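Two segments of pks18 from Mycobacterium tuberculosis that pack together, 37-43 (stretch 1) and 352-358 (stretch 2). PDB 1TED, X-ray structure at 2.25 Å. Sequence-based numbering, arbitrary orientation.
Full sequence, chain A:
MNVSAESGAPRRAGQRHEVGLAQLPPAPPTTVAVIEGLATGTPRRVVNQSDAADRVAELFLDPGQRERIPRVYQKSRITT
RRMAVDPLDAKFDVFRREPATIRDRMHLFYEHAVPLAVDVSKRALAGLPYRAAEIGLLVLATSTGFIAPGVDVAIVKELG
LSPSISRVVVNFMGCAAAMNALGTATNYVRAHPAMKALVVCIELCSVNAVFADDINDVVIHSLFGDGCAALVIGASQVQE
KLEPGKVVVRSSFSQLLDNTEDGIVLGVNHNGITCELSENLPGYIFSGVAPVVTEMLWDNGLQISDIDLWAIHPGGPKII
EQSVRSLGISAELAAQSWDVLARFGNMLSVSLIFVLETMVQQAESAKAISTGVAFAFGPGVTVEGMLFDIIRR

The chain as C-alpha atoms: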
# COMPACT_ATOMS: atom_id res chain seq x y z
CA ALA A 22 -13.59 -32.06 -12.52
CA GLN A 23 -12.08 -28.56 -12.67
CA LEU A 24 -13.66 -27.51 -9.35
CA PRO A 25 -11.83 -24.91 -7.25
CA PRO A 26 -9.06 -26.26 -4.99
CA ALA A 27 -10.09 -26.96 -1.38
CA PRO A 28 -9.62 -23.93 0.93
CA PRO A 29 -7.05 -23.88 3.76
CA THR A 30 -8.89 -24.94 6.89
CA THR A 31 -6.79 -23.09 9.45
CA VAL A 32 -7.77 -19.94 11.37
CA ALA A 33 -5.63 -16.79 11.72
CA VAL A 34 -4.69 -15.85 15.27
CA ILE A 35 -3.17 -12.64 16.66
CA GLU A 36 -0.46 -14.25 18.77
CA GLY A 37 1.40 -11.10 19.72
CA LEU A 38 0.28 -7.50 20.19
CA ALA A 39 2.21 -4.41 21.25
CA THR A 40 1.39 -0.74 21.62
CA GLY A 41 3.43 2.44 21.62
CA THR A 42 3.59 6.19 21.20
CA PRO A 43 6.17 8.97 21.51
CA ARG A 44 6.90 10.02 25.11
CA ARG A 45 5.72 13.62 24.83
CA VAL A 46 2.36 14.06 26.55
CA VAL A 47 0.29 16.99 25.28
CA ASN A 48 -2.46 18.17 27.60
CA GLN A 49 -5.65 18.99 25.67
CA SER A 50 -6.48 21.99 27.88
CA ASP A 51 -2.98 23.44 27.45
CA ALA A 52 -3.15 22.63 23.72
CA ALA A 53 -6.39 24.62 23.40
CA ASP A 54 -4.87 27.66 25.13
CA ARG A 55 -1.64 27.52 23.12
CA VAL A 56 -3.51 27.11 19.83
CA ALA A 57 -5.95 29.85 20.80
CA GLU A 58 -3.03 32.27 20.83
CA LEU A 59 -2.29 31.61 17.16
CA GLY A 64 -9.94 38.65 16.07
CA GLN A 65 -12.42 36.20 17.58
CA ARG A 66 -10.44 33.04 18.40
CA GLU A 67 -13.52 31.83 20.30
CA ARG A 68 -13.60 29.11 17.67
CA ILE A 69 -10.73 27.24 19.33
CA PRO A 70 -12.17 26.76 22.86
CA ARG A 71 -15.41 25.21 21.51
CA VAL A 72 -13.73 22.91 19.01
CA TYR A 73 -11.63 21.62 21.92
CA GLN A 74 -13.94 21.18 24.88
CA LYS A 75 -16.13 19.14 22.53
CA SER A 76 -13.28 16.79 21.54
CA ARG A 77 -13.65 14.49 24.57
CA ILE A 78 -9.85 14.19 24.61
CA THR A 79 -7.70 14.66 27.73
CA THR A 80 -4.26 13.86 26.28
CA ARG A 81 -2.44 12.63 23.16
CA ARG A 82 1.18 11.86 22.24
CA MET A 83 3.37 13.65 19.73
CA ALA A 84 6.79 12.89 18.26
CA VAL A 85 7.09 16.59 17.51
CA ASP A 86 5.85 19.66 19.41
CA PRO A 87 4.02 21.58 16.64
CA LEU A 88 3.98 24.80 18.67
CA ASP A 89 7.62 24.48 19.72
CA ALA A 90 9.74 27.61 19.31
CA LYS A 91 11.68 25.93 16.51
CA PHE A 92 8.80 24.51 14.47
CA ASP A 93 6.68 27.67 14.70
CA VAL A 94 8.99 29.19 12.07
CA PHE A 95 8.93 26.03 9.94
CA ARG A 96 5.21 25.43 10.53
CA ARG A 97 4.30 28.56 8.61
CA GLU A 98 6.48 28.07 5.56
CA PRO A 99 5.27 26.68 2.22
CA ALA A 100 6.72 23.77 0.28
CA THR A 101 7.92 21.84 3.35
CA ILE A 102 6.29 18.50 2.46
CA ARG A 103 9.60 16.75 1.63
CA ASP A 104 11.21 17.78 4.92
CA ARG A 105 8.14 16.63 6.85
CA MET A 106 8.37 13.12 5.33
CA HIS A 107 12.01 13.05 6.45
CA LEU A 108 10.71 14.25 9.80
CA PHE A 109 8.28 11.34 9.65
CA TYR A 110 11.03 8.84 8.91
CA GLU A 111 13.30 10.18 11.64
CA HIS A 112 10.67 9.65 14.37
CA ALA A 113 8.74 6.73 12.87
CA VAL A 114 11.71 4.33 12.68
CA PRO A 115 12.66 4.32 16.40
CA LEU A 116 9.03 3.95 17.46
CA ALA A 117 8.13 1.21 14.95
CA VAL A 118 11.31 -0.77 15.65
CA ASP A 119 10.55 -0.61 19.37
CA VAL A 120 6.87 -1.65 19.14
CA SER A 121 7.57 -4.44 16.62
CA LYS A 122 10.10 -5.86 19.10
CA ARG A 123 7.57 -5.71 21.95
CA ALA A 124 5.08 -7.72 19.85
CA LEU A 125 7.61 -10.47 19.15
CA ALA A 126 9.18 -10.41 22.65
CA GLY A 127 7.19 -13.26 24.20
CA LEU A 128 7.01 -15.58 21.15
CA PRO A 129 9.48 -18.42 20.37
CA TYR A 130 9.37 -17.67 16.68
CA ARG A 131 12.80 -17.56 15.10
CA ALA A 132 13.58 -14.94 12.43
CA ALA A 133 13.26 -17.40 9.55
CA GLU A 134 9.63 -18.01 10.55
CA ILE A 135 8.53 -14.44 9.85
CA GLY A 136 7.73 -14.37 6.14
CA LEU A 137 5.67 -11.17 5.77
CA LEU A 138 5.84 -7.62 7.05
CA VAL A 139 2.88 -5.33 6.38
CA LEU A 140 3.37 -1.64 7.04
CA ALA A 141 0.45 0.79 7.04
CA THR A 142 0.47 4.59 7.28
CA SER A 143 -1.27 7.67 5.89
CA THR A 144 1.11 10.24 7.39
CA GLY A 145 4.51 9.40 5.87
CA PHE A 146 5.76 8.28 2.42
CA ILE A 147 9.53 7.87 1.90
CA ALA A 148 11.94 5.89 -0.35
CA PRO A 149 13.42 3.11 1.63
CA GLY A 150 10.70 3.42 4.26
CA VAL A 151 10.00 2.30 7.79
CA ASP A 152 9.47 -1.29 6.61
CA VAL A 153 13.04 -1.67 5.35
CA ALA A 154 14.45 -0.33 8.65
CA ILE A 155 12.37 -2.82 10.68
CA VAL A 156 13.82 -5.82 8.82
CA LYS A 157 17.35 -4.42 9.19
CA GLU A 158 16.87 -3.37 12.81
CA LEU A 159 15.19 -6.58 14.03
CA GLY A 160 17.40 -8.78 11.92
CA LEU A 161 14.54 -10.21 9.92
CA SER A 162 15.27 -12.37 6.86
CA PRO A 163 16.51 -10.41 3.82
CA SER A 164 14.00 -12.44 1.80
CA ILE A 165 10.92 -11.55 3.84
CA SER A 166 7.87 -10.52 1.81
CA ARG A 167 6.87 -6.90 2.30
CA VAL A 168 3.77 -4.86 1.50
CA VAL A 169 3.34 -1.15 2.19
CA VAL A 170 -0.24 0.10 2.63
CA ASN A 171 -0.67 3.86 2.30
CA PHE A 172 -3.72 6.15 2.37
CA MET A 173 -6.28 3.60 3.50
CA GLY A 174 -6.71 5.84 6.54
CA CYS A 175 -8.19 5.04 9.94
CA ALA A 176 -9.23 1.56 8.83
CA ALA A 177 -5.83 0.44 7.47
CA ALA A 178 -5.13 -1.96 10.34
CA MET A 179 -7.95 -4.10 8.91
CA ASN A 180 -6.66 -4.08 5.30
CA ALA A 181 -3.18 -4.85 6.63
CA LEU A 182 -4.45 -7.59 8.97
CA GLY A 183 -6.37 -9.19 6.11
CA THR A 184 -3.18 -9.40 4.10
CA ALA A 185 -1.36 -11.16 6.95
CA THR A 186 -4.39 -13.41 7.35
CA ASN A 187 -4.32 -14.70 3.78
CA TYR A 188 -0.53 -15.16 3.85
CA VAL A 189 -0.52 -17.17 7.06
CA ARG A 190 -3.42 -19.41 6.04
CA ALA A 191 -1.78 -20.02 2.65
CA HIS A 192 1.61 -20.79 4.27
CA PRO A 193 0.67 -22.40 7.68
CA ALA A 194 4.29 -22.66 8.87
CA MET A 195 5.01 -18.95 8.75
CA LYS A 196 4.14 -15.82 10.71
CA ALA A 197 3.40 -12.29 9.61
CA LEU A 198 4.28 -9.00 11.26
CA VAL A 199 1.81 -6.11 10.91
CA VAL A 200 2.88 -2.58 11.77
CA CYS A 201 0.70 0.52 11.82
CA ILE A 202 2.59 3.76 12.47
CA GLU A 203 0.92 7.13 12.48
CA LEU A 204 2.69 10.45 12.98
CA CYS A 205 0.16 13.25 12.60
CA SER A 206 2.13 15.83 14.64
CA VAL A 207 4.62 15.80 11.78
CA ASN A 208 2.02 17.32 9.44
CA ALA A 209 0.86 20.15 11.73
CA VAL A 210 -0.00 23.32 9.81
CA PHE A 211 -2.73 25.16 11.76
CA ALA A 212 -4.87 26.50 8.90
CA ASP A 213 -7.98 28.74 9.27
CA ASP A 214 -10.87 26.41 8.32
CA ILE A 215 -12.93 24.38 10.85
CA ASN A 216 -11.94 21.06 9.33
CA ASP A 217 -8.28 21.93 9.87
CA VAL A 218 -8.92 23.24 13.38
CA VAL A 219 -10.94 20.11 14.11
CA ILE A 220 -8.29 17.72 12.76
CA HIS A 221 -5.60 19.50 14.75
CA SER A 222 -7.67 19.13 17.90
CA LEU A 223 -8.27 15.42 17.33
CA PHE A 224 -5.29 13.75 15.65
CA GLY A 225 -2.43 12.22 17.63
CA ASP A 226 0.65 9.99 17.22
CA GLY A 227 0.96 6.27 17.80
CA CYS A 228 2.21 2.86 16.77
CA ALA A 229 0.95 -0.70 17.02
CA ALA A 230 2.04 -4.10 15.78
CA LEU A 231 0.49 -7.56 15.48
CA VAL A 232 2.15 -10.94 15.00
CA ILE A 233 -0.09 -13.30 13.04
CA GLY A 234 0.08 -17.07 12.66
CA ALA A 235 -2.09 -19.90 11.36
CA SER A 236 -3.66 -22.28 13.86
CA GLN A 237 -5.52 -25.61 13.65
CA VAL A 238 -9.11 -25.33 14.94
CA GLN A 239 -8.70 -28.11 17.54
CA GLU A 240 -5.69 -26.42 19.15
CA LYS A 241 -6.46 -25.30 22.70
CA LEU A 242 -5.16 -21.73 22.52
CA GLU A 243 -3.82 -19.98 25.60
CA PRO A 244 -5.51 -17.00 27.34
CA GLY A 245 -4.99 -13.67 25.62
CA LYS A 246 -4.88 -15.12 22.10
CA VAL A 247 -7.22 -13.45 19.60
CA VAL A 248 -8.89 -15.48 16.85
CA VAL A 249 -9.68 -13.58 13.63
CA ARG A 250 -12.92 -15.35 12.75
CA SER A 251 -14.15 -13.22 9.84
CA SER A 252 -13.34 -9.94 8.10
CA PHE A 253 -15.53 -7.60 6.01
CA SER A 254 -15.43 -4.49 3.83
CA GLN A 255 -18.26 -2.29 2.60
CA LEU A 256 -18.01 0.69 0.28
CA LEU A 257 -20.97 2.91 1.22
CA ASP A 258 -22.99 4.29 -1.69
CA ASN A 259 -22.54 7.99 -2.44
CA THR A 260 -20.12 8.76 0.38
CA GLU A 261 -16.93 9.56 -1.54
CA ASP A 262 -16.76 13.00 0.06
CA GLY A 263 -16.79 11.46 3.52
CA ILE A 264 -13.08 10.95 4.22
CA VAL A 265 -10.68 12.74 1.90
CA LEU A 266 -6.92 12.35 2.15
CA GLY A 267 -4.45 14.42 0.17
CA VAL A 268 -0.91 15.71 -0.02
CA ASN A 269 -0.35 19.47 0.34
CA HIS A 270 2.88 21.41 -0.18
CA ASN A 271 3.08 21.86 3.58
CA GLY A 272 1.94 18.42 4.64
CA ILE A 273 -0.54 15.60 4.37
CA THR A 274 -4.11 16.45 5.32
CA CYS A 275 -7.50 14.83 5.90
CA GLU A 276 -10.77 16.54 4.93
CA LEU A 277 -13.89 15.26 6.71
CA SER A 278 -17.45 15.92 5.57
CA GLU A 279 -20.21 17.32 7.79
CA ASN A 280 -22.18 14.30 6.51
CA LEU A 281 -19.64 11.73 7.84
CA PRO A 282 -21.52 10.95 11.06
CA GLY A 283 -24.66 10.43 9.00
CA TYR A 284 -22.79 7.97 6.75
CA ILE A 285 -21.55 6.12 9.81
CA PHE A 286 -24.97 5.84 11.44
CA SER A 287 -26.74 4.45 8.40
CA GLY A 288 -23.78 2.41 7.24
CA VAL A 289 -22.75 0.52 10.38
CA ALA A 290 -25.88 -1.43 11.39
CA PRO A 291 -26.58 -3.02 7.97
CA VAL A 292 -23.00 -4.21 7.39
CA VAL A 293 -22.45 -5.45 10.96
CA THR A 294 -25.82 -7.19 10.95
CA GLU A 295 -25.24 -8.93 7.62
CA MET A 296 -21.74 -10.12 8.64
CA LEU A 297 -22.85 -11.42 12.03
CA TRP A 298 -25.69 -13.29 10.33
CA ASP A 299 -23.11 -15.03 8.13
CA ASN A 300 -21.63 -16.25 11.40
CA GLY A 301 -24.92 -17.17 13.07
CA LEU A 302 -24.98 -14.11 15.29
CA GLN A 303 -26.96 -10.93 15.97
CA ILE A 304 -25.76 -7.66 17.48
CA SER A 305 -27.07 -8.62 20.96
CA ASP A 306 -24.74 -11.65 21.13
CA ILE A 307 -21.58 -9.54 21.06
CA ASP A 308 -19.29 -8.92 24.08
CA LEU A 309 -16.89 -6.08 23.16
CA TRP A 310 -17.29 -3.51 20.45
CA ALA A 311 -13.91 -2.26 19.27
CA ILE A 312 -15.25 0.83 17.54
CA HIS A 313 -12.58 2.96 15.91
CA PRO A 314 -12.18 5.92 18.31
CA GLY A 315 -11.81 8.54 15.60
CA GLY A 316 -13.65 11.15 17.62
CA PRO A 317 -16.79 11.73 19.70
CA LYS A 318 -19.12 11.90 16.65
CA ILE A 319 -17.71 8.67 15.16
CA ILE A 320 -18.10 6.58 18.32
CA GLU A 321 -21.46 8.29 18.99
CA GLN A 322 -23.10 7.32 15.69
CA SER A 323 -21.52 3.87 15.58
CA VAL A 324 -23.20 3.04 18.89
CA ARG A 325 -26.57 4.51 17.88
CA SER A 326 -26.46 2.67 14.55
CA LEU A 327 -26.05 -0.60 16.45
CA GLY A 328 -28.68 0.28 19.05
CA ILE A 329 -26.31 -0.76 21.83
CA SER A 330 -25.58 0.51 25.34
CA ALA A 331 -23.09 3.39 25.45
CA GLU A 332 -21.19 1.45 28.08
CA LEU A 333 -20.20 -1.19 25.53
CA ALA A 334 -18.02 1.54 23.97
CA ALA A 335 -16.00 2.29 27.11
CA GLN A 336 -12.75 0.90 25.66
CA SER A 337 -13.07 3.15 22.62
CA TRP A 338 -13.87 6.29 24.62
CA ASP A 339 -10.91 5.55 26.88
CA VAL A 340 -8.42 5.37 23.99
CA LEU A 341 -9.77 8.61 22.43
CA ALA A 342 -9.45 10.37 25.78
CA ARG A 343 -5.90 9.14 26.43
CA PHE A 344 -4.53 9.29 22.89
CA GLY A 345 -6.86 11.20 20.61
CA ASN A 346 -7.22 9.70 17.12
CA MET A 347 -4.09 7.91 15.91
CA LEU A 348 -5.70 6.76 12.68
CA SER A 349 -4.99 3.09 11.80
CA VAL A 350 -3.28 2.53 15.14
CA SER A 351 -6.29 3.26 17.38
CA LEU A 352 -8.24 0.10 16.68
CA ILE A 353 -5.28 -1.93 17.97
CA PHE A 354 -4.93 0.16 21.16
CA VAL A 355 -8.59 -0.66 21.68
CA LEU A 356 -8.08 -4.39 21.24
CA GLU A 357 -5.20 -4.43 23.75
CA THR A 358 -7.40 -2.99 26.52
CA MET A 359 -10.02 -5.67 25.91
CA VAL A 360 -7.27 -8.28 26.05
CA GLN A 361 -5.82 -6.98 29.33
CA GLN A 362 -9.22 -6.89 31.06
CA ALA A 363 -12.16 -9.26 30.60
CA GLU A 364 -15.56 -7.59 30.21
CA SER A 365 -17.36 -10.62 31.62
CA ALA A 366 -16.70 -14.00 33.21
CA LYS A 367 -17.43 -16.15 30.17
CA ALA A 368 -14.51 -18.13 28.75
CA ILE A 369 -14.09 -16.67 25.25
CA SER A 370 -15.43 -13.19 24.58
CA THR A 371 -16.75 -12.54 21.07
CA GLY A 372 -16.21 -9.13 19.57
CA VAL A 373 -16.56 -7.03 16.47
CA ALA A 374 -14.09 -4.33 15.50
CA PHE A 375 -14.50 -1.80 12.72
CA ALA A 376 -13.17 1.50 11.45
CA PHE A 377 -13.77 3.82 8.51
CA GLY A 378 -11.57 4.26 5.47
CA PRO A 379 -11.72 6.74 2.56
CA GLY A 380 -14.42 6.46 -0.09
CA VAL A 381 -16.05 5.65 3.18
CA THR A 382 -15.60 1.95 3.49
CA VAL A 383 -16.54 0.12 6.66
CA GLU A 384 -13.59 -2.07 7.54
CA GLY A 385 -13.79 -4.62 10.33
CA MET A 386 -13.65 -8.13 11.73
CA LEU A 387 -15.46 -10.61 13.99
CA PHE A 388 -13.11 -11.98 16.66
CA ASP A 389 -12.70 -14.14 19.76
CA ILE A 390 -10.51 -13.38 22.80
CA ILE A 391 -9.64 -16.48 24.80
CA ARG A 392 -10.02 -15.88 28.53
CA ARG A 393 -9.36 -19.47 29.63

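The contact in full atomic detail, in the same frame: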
# COMPACT_ATOMS: atom_id res chain seq x y z
N GLY A 37 0.62 -12.11 19.03
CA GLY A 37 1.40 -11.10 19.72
C GLY A 37 0.81 -9.75 19.39
O GLY A 37 0.34 -9.53 18.28
N LEU A 38 0.82 -8.84 20.37
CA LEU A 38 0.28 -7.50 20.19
C LEU A 38 0.99 -6.51 21.09
O LEU A 38 1.07 -6.70 22.31
CB LEU A 38 -1.22 -7.51 20.51
CG LEU A 38 -2.06 -6.23 20.37
CD1 LEU A 38 -3.52 -6.59 20.49
CD2 LEU A 38 -1.69 -5.20 21.44
N ALA A 39 1.50 -5.43 20.50
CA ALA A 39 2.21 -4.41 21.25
C ALA A 39 1.70 -3.03 20.86
O ALA A 39 1.20 -2.81 19.75
CB ALA A 39 3.70 -4.49 21.00
N THR A 40 1.85 -2.10 21.79
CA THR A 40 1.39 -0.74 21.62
C THR A 40 2.46 0.28 21.98
O THR A 40 3.29 0.04 22.86
CB THR A 40 0.15 -0.55 22.50
OG1 THR A 40 -1.01 -1.04 21.80
CG2 THR A 40 -0.01 0.88 22.90
N GLY A 41 2.44 1.43 21.32
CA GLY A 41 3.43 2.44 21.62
C GLY A 41 3.20 3.80 21.01
O GLY A 41 2.56 3.95 19.97
N THR A 42 3.75 4.82 21.66
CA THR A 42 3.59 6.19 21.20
C THR A 42 4.80 6.99 21.65
O THR A 42 5.57 6.53 22.50
CB THR A 42 2.35 6.85 21.84
OG1 THR A 42 2.63 7.13 23.22
CG2 THR A 42 1.14 5.93 21.77
N PRO A 43 5.01 8.18 21.06
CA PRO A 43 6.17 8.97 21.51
C PRO A 43 5.93 9.31 22.98
O PRO A 43 4.79 9.22 23.47
CB PRO A 43 6.15 10.19 20.59
CG PRO A 43 4.80 10.17 19.94
CD PRO A 43 4.46 8.72 19.81
N LEU A 352 -7.49 1.33 16.53
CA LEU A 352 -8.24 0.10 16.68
C LEU A 352 -7.42 -0.91 17.48
O LEU A 352 -7.95 -1.63 18.32
CB LEU A 352 -8.59 -0.44 15.29
CG LEU A 352 -9.85 -1.30 15.16
CD1 LEU A 352 -11.01 -0.65 15.89
CD2 LEU A 352 -10.18 -1.48 13.67
N ILE A 353 -6.11 -0.96 17.25
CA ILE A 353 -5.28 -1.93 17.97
C ILE A 353 -5.05 -1.56 19.45
O ILE A 353 -4.89 -2.45 20.28
CB ILE A 353 -3.94 -2.16 17.23
CG1 ILE A 353 -4.23 -2.77 15.86
CG2 ILE A 353 -3.05 -3.11 18.01
CD1 ILE A 353 -3.04 -2.81 14.93
N PHE A 354 -5.07 -0.27 19.77
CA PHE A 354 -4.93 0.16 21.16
C PHE A 354 -6.19 -0.32 21.87
O PHE A 354 -6.15 -0.75 23.02
CB PHE A 354 -4.86 1.68 21.27
CG PHE A 354 -3.47 2.24 21.29
CD1 PHE A 354 -2.57 1.95 20.28
CD2 PHE A 354 -3.09 3.11 22.30
CE1 PHE A 354 -1.30 2.53 20.26
CE2 PHE A 354 -1.82 3.70 22.30
CZ PHE A 354 -0.92 3.41 21.26
N VAL A 355 -7.30 -0.24 21.16
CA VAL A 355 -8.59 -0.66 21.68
C VAL A 355 -8.63 -2.14 22.01
O VAL A 355 -9.10 -2.54 23.08
CB VAL A 355 -9.71 -0.33 20.68
CG1 VAL A 355 -11.01 -1.02 21.09
CG2 VAL A 355 -9.91 1.17 20.64
N LEU A 356 -8.12 -2.95 21.09
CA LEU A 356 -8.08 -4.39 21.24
C LEU A 356 -7.22 -4.79 22.43
O LEU A 356 -7.59 -5.68 23.20
CB LEU A 356 -7.57 -5.01 19.92
CG LEU A 356 -7.64 -6.51 19.60
CD1 LEU A 356 -6.56 -7.23 20.34
CD2 LEU A 356 -9.01 -7.10 19.95
N GLU A 357 -6.08 -4.12 22.62
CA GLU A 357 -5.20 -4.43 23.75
C GLU A 357 -5.86 -4.25 25.12
O GLU A 357 -5.61 -5.01 26.04
CB GLU A 357 -3.91 -3.58 23.70
CG GLU A 357 -2.95 -3.82 24.89
CD GLU A 357 -1.62 -3.10 24.74
OE1 GLU A 357 -1.60 -1.85 24.72
OE2 GLU A 357 -0.58 -3.78 24.64
N THR A 358 -6.70 -3.23 25.26
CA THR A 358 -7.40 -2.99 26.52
C THR A 358 -8.36 -4.13 26.82
O THR A 358 -8.48 -4.59 27.95
CB THR A 358 -8.20 -1.66 26.48
OG1 THR A 358 -7.30 -0.55 26.40
CG2 THR A 358 -9.08 -1.52 27.73
O HOH W 1 -0.57 -6.41 25.18
O HOH W 2 1.90 -3.07 24.33

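Residues 37-41 form a strand and 352-358 about two turns of a longer helix; their axes approach to 8.6 Å, with N-to-C directions 116° apart, so the strand runs obliquely across the helix. The CA of T40 lies 6.4 Å from the CA of F354, and the CA of L38 lies 7.2 Å from the CA of E357; these are the nearest CA pairs. Strand alternation sets which side chains face the helix: L38, T40 and, beyond the strand, T42 direct their CA-to-CB bonds toward the helix, whereas that of A39 points away. About 380 Å² is buried in total, most of it by L38, T40 and F354.

L38, with both chi angles t, extends over the helix and loses 85 Å². Its CD1 lies 3.1 Å from CD1 of L356, a very tight approach for two methyl carbons, and its CG is 4.0 Å from CG2 of I353. Its CD2 also packs 3.6 Å from CB of E357, so the aliphatic base of the glutamate extends the apolar surface.

T40 presents two chemistries. Its methyl CG2 sits over one face of the F354 ring, 3.3 Å from the centroid and 20° off the ring normal, the geometry of a CH-pi contact. Its hydroxyl OG1 donates a weak hydrogen bond to OE1 of E357 at 3.1 Å.

The CA-to-CB bond of F354 points away from the strand, yet its ring reaches back to it. While T40 covers a face, the ring edge meets T42: CG2 of T42 is 3.3 Å from CZ of F354. The carbonyl O of G41 also lies near the ring plane, 3.8 Å from CZ of F354.

Water extends the polar side of the contact. One molecule donates to OE2 of E357 (2.7 Å from the water O) and weakly to the L38 carbonyl O (3.3 Å); another accepts from N of T40 (2.7 Å) and donates to OE2 of E357 (2.6 Å). The carboxylate is thereby tied to strand backbone that it does not bond directly.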